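Local coordinates for putative glycosyl hydrolase (Bacteroides thetaiotaomicron VPI-5482, PDB 3K11), which probably acts as a hydrolase of the glycoside hydrolase family 88 type, although its substrate is not established, at residues Asn268-Leu272 / Phe296-Val300. Residues are numbered along the deposited sequence; the frame is centred on the assembly and turned at random.
Sequences NGWAL and FRAHV
His299 bridges two neighbouring helices with both nitrogens of its imidazole. NE2 donates to Asn268 OD1 at 2.9 Å, meeting a lone pair in the carbonyl plane with an N-H...O angle of 150°, though the oxygen is tilted somewhat out of the ring plane. At the other nitrogen, a water hydrogen-bonds to ND1 at 2.9 Å and donates to Ala271 O, so this buried ring is held to helix 265-281 directly and through one water. Leu272 packs beside it, CD1 coming 3.4 Å from His299 ND1. With CG anti to the backbone N (chi1 -159°), Leu272 carries that same methyl across to Phe296 CE1, 3.5 Å away, and to Val300 CG2 at 4.0 Å. Val300 CG2 also lies over one face of the Phe296 ring, near its rim. Such pairing of roughly antiparallel helices, in which the axes of segments 268-272 and 296-300 approach to 10.9 Å and run 144° apart, is the building unit of the alpha/alpha toroid expected of six-hairpin glycosidases. Further out, Asn268 ND2 donates to the carbonyls of Tyr248 and Trp264, fixing the amide's rotation and turning OD1 toward the histidine. Tyr248 also meets the His299 ring edge-to-face, while Tyr332 and Cys335 of helix 326-342 pack against Leu272.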
loop_
_atom_site.group_PDB
_atom_site.type_symbol
_atom_site.label_atom_id
_atom_site.label_comp_id
_atom_site.label_asym_id
_atom_site.label_seq_id
_atom_site.Cartn_x
_atom_site.Cartn_y
_atom_site.Cartn_z
ATOM N N ASN A 268 2.903 -18.349 2.592
ATOM C CA ASN A 268 4.202 -17.715 2.447
ATOM C C ASN A 268 5.117 -18.144 3.566
ATOM O O ASN A 268 6.299 -18.414 3.339
ATOM C CB ASN A 268 4.071 -16.188 2.369
ATOM C CG ASN A 268 3.991 -15.720 0.928
ATOM O OD1 ASN A 268 5.038 -15.388 0.327
ATOM N ND2 ASN A 268 2.778 -15.791 0.321
ATOM N N GLY A 269 4.558 -18.354 4.762
ATOM C CA GLY A 269 5.323 -18.957 5.851
ATOM C C GLY A 269 5.786 -20.360 5.491
ATOM O O GLY A 269 6.945 -20.707 5.686
ATOM N N TRP A 270 4.913 -21.183 4.955
ATOM C CA TRP A 270 5.316 -22.520 4.557
ATOM C C TRP A 270 6.481 -22.506 3.553
ATOM O O TRP A 270 7.361 -23.325 3.636
ATOM C CB TRP A 270 4.143 -23.274 3.957
ATOM C CG TRP A 270 3.030 -23.632 4.906
ATOM C CD1 TRP A 270 1.678 -23.709 4.590
ATOM C CD2 TRP A 270 3.131 -23.975 6.291
ATOM N NE1 TRP A 270 0.981 -24.063 5.696
ATOM C CE2 TRP A 270 1.837 -24.222 6.749
ATOM C CE3 TRP A 270 4.188 -24.091 7.188
ATOM C CZ2 TRP A 270 1.568 -24.567 8.053
ATOM C CZ3 TRP A 270 3.911 -24.441 8.502
ATOM C CH2 TRP A 270 2.604 -24.655 8.916
ATOM N N ALA A 271 6.507 -21.552 2.630
ATOM C CA ALA A 271 7.570 -21.445 1.620
ATOM C C ALA A 271 8.880 -21.017 2.290
ATOM O O ALA A 271 9.966 -21.485 1.931
ATOM C CB ALA A 271 7.199 -20.399 0.552
ATOM N N LEU A 272 8.789 -20.108 3.253
ATOM C CA LEU A 272 9.988 -19.647 3.994
ATOM C C LEU A 272 10.554 -20.779 4.834
ATOM O O LEU A 272 11.778 -20.995 4.892
ATOM C CB LEU A 272 9.620 -18.427 4.866
ATOM C CG LEU A 272 10.800 -17.516 5.308
ATOM C CD1 LEU A 272 11.549 -16.858 4.105
ATOM C CD2 LEU A 272 10.305 -16.466 6.308
ATOM N N PHE A 296 15.708 -17.790 -0.950
ATOM C CA PHE A 296 15.440 -17.565 0.493
ATOM C C PHE A 296 15.692 -16.134 0.902
ATOM O O PHE A 296 14.827 -15.458 1.464
ATOM C CB PHE A 296 16.355 -18.440 1.343
ATOM C CG PHE A 296 16.142 -18.246 2.839
ATOM C CD1 PHE A 296 14.907 -18.530 3.424
ATOM C CD2 PHE A 296 17.162 -17.718 3.622
ATOM C CE1 PHE A 296 14.687 -18.278 4.780
ATOM C CE2 PHE A 296 16.972 -17.471 4.992
ATOM C CZ PHE A 296 15.739 -17.768 5.569
ATOM N N ARG A 297 16.867 -15.635 0.560
ATOM C CA ARG A 297 17.179 -14.256 0.876
ATOM C C ARG A 297 16.234 -13.214 0.262
ATOM O O ARG A 297 15.899 -12.220 0.923
ATOM C CB ARG A 297 18.627 -13.972 0.546
ATOM C CG ARG A 297 19.582 -14.595 1.551
ATOM C CD ARG A 297 20.981 -14.287 1.161
ATOM N NE ARG A 297 21.846 -14.808 2.226
ATOM C CZ ARG A 297 23.047 -15.342 2.039
ATOM N NH1 ARG A 297 23.595 -15.394 0.815
ATOM N NH2 ARG A 297 23.709 -15.841 3.085
ATOM N N ALA A 298 15.805 -13.408 -0.984
ATOM C CA ALA A 298 14.863 -12.503 -1.628
ATOM C C ALA A 298 13.506 -12.544 -0.920
ATOM O O ALA A 298 12.862 -11.514 -0.747
ATOM C CB ALA A 298 14.683 -12.832 -3.116
ATOM N N HIS A 299 13.085 -13.730 -0.485
ATOM C CA HIS A 299 11.816 -13.876 0.227
ATOM C C HIS A 299 11.867 -13.223 1.607
ATOM O O HIS A 299 10.937 -12.540 2.037
ATOM C CB HIS A 299 11.468 -15.358 0.341
ATOM C CG HIS A 299 10.042 -15.623 0.704
ATOM N ND1 HIS A 299 9.642 -16.806 1.287
ATOM C CD2 HIS A 299 8.925 -14.858 0.580
ATOM C CE1 HIS A 299 8.329 -16.773 1.473
ATOM N NE2 HIS A 299 7.866 -15.607 1.052
ATOM N N VAL A 300 13.001 -13.367 2.269
ATOM C CA VAL A 300 13.205 -12.703 3.559
ATOM C C VAL A 300 13.002 -11.184 3.413
ATOM O O VAL A 300 12.284 -10.543 4.224
ATOM C CB VAL A 300 14.570 -13.007 4.164
ATOM C CG1 VAL A 300 14.934 -11.996 5.285
ATOM C CG2 VAL A 300 14.640 -14.415 4.700
HETATM O O HOH W 1 11.401 -19.053 1.038
#